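Local coordinates for protein sugar-binding transcriptional regulator, LacI family (Enterococcus faecalis, PDB 3CS3) that probably binds a sugar-like effector and regulates transcription as a DNA-binding regulator of the LacI family, at residues 188-191 with 192-196; 199-203 with 204-208. All coordinates share one frame; numbering follows the deposited sequence. Where two conformers were deposited one is given.

Contact 1 (188-191 with 192-196); sequences MAIG and VYKYV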
loop_
_atom_site.group_PDB
_atom_site.type_symbol
_atom_site.label_atom_id
_atom_site.label_comp_id
_atom_site.label_asym_id
_atom_site.label_seq_id
_atom_site.Cartn_x
_atom_site.Cartn_y
_atom_site.Cartn_z
ATOM N N MET A 188 10.657 -7.329 4.158
ATOM C CA MET A 188 12.063 -7.727 4.043
ATOM C C MET A 188 12.162 -9.212 3.676
ATOM O O MET A 188 13.013 -9.595 2.881
ATOM C CB MET A 188 12.860 -7.404 5.322
ATOM C CG MET A 188 13.234 -5.922 5.477
ATOM S SD MET A 188 14.354 -5.495 6.834
ATOM C CE MET A 188 13.465 -6.221 8.212
ATOM N N ALA A 189 11.264 -10.031 4.226
ATOM C CA ALA A 189 11.182 -11.452 3.879
ATOM C C ALA A 189 10.811 -11.681 2.415
ATOM O O ALA A 189 11.362 -12.577 1.781
ATOM C CB ALA A 189 10.202 -12.181 4.797
ATOM N N ILE A 190 9.890 -10.870 1.885
ATOM C CA ILE A 190 9.511 -10.933 0.464
ATOM C C ILE A 190 10.695 -10.556 -0.431
ATOM O O ILE A 190 10.911 -11.175 -1.474
ATOM C CB ILE A 190 8.244 -10.076 0.143
ATOM C CG1 ILE A 190 6.995 -10.649 0.837
ATOM C CG2 ILE A 190 8.005 -9.943 -1.377
ATOM C CD1 ILE A 190 6.653 -12.101 0.488
ATOM N N GLY A 191 11.469 -9.562 0.002
ATOM C CA GLY A 191 12.751 -9.221 -0.623
ATOM C C GLY A 191 13.725 -10.386 -0.685
ATOM O O GLY A 191 14.439 -10.542 -1.673
ATOM N N VAL A 192 13.744 -11.203 0.368
ATOM C CA VAL A 192 14.564 -12.417 0.397
ATOM C C VAL A 192 14.056 -13.433 -0.633
ATOM O O VAL A 192 14.859 -13.997 -1.376
ATOM C CB VAL A 192 14.669 -13.031 1.833
ATOM C CG1 VAL A 192 15.427 -14.356 1.826
ATOM C CG2 VAL A 192 15.349 -12.052 2.782
ATOM N N TYR A 193 12.733 -13.636 -0.685
ATOM C CA TYR A 193 12.088 -14.467 -1.718
ATOM C C TYR A 193 12.498 -14.058 -3.134
ATOM O O TYR A 193 12.816 -14.916 -3.959
ATOM C CB TYR A 193 10.566 -14.388 -1.619
ATOM C CG TYR A 193 9.911 -15.364 -0.679
ATOM C CD1 TYR A 193 10.006 -15.209 0.703
ATOM C CD2 TYR A 193 9.164 -16.425 -1.170
ATOM C CE1 TYR A 193 9.388 -16.101 1.572
ATOM C CE2 TYR A 193 8.540 -17.323 -0.312
ATOM C CZ TYR A 193 8.658 -17.153 1.057
ATOM O OH TYR A 193 8.042 -18.033 1.912
ATOM N N LYS A 194 12.488 -12.750 -3.396
ATOM C CA LYS A 194 12.875 -12.190 -4.697
ATOM C C LYS A 194 14.257 -12.641 -5.165
ATOM O O LYS A 194 14.396 -13.133 -6.285
ATOM C CB LYS A 194 12.803 -10.659 -4.683
ATOM C CG LYS A 194 11.652 -10.063 -5.479
ATOM C CD LYS A 194 10.338 -10.019 -4.704
ATOM C CE LYS A 194 9.234 -9.414 -5.570
ATOM N NZ LYS A 194 8.137 -8.794 -4.778
ATOM N N TYR A 195 15.260 -12.487 -4.301
ATOM C CA TYR A 195 16.633 -12.864 -4.638
ATOM C C TYR A 195 16.832 -14.374 -4.762
ATOM O O TYR A 195 17.583 -14.828 -5.627
ATOM C CB TYR A 195 17.636 -12.274 -3.636
ATOM C CG TYR A 195 19.080 -12.522 -4.025
ATOM C CD1 TYR A 195 19.808 -13.567 -3.454
ATOM C CD2 TYR A 195 19.707 -11.730 -4.981
ATOM C CE1 TYR A 195 21.124 -13.807 -3.821
ATOM C CE2 TYR A 195 21.022 -11.963 -5.355
ATOM C CZ TYR A 195 21.724 -13.001 -4.770
ATOM O OH TYR A 195 23.029 -13.234 -5.132
ATOM N N VAL A 196 16.161 -15.141 -3.905
ATOM C CA VAL A 196 16.267 -16.607 -3.912
ATOM C C VAL A 196 15.638 -17.210 -5.181
ATOM O O VAL A 196 16.079 -18.257 -5.669
ATOM C CB VAL A 196 15.710 -17.219 -2.591
ATOM C CG1 VAL A 196 15.560 -18.733 -2.671
ATOM C CG2 VAL A 196 16.625 -16.862 -1.430
#
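Ile190 and Lys194 meet one turn apart on helix 186-196, a local contact of successive helical turns, most of it buried against the parallel sheet of its domain. The backbone sets the frame with i to i+4 bonds: Val192 N gives to Met188 O, Tyr193 N to Ala189 O and Lys194 N to Ile190 O, the last at 2.9 Å, while Tyr195 N reaches Gly191 O only weakly. Lys194 bends at its second torsion (chi2 83°) and turns back along the helix, bringing CD over Ile190 O and NZ to within 3.6 Å of Ile190 CG2. NZ forms salt bridges with Glu160 at the start of helix 160-170 and with Glu216 of the second subunit, so one lysine links its helix to a neighbouring helix and to the other chain. The helix is the crossover of a beta-alpha-beta unit, strand 179-183, helix 186-196, strand 207-210, in the periplasmic binding protein-like fold of LacI regulators. Its sheet-facing side includes Val192, which rests on Ile207, Ile209 and Leu124; on the helix itself, chi1 of 175° sets Val192 CG2 beside the backbone N, where it lies 3.4 Å from Met188 O. Ala189 O also meets the Tyr193 ring at its edge, in the ring plane, with CD1 at 3.2 Å, while Tyr193 CB lies 3.2 Å from Ile190 O. The ring leads away from the helix to Pro223, whose carbonyl oxygen is hydrogen-bonded to the Tyr193 hydroxyl. Tyr195 turns the other way, its ring edge-to-face with that of Tyr164.

Contact 2 (199-203 with 204-208); sequences TNYQM and GKDIR
The Tyr201 ring and the Asp206 carboxylate cross with their planes 75° apart: Asp206 CB sits at the ring edge, 3.7 Å from Tyr201 CD1, and Thr199 CB lies at an edge too, in the ring plane. They lie in the loop from helix 186-196 to strand 207-210, the connection that leads back to the sheet in a beta-alpha-beta unit. Within it Gln202 to Lys205 form a type II beta turn with Gly204 at its third position, where phi is positive, closed by the weak bond from Lys205 N to Gln202 O. Asp206 OD2 takes the N-H of Gln202 at 2.8 Å, met from above the carboxylate plane, 35° out of it. In return Gln202 O receives Asp206 N at 2.8 Å, in the carbonyl plane, plus a weak bond from Ile207 N, so three N-H groups converge on one oxygen. Gly204 N bonds back to Ile207 O. The extended side chains of Gln202 and Lys205 cross, Gln202 NE2 lying 3.5 Å from Lys205 CD. On the side toward the helix, Met203 bends at its second and third torsions, placing SD 3.5 Å from Ile207 O. Its methyl CE lies 3.9 Å from Ile207 CG2.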
loop_
_atom_site.group_PDB
_atom_site.type_symbol
_atom_site.label_atom_id
_atom_site.label_comp_id
_atom_site.label_asym_id
_atom_site.label_seq_id
_atom_site.Cartn_x
_atom_site.Cartn_y
_atom_site.Cartn_z
ATOM N N THR A 199 18.195 -17.601 -7.776
ATOM C CA THR A 199 19.273 -18.536 -7.423
ATOM C C THR A 199 18.816 -19.993 -7.462
ATOM O O THR A 199 17.631 -20.281 -7.661
ATOM C CB THR A 199 19.869 -18.265 -6.008
ATOM O OG1 THR A 199 18.883 -18.536 -5.005
ATOM C CG2 THR A 199 20.385 -16.831 -5.862
ATOM N N ASN A 200 19.774 -20.898 -7.250
ATOM C CA ASN A 200 19.516 -22.336 -7.191
ATOM C C ASN A 200 18.957 -22.788 -5.837
ATOM O O ASN A 200 18.613 -23.964 -5.655
ATOM C CB ASN A 200 20.787 -23.129 -7.546
ATOM C CG ASN A 200 21.988 -22.740 -6.689
ATOM O OD1 ASN A 200 22.429 -21.589 -6.691
ATOM N ND2 ASN A 200 22.533 -23.711 -5.964
ATOM N N TYR A 201 18.870 -21.848 -4.893
ATOM C CA TYR A 201 18.369 -22.113 -3.544
ATOM C C TYR A 201 16.860 -22.340 -3.519
ATOM O O TYR A 201 16.110 -21.722 -4.278
ATOM C CB TYR A 201 18.732 -20.966 -2.597
ATOM C CG TYR A 201 20.204 -20.868 -2.256
ATOM C CD1 TYR A 201 20.733 -21.555 -1.161
ATOM C CD2 TYR A 201 21.065 -20.079 -3.018
ATOM C CE1 TYR A 201 22.087 -21.464 -0.839
ATOM C CE2 TYR A 201 22.419 -19.980 -2.707
ATOM C CZ TYR A 201 22.922 -20.674 -1.618
ATOM O OH TYR A 201 24.259 -20.574 -1.311
ATOM N N GLN A 202 16.434 -23.233 -2.633
ATOM C CA GLN A 202 15.032 -23.585 -2.470
ATOM C C GLN A 202 14.530 -23.038 -1.134
ATOM O O GLN A 202 15.097 -23.342 -0.081
ATOM C CB GLN A 202 14.878 -25.108 -2.523
ATOM C CG GLN A 202 13.441 -25.624 -2.522
ATOM C CD GLN A 202 13.364 -27.146 -2.499
ATOM O OE1 GLN A 202 12.621 -27.727 -1.709
ATOM N NE2 GLN A 202 14.140 -27.797 -3.361
ATOM N N MET A 203 13.476 -22.225 -1.188
ATOM C CA MET A 203 12.871 -21.643 0.010
ATOM C C MET A 203 12.183 -22.720 0.843
ATOM O O MET A 203 11.445 -23.552 0.312
ATOM C CB MET A 203 11.883 -20.533 -0.366
ATOM C CG MET A 203 11.401 -19.668 0.808
ATOM S SD MET A 203 12.707 -18.762 1.679
ATOM C CE MET A 203 13.429 -17.809 0.343
ATOM N N GLY A 204 12.456 -22.711 2.146
ATOM C CA GLY A 204 11.930 -23.720 3.063
ATOM C C GLY A 204 12.888 -24.876 3.294
ATOM O O GLY A 204 12.882 -25.483 4.362
ATOM N N LYS A 205 13.710 -25.177 2.289
ATOM C CA LYS A 205 14.670 -26.277 2.352
ATOM C C LYS A 205 16.095 -25.768 2.609
ATOM O O LYS A 205 16.695 -26.085 3.640
ATOM C CB LYS A 205 14.613 -27.106 1.060
ATOM C CG LYS A 205 15.597 -28.274 0.999
ATOM C CD LYS A 205 15.831 -28.720 -0.436
ATOM C CE LYS A 205 17.067 -29.598 -0.561
ATOM N NZ LYS A 205 17.456 -29.789 -1.989
ATOM N N ASP A 206 16.620 -24.981 1.670
ATOM C CA ASP A 206 17.994 -24.474 1.735
ATOM C C ASP A 206 18.082 -23.207 2.570
ATOM O O ASP A 206 19.109 -22.929 3.190
ATOM C CB ASP A 206 18.535 -24.189 0.329
ATOM C CG ASP A 206 18.418 -25.383 -0.604
ATOM O OD1 ASP A 206 18.523 -26.537 -0.132
ATOM O OD2 ASP A 206 18.231 -25.159 -1.819
ATOM N N ILE A 207 17.003 -22.434 2.554
ATOM C CA ILE A 207 16.902 -21.213 3.339
ATOM C C ILE A 207 15.541 -21.170 4.032
ATOM O O ILE A 207 14.496 -21.176 3.381
ATOM C CB ILE A 207 17.207 -19.928 2.489
ATOM C CG1 ILE A 207 16.816 -18.654 3.247
ATOM C CG2 ILE A 207 16.540 -19.991 1.107
ATOM C CD1 ILE A 207 17.547 -17.407 2.778
ATOM N N ARG A 208 15.568 -21.165 5.362
ATOM C CA ARG A 208 14.352 -21.186 6.167
ATOM C C ARG A 208 14.092 -19.810 6.775
ATOM O O ARG A 208 14.990 -19.211 7.370
ATOM C CB ARG A 208 14.453 -22.248 7.261
ATOM C CG ARG A 208 14.776 -23.644 6.756
ATOM C CD ARG A 208 14.707 -24.673 7.882
ATOM N NE ARG A 208 15.832 -24.571 8.814
ATOM C CZ ARG A 208 16.039 -25.393 9.840
ATOM N NH1 ARG A 208 15.201 -26.390 10.082
ATOM N NH2 ARG A 208 17.089 -25.218 10.629
#

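In the fold
Contact 1 closes before contact 2 opens, and the two form consecutive steps of one beta-alpha-beta unit: nearly the whole of helix 186-196, then the turn into strand 207-210, an edge strand of the four-stranded parallel sheet within this chain. Their centres lie about 11 Å apart, and they touch directly. Tyr193 CZ packs on Met203 CG at 3.7 Å, Val196 CB on Met203 CE at 3.8 Å, and Val192 CG1 on Ile207 CD1, also at 3.8 Å. The turn therefore folds back onto the helix, while its far side is surface. Only contact 1 reaches the second subunit, through Lys194.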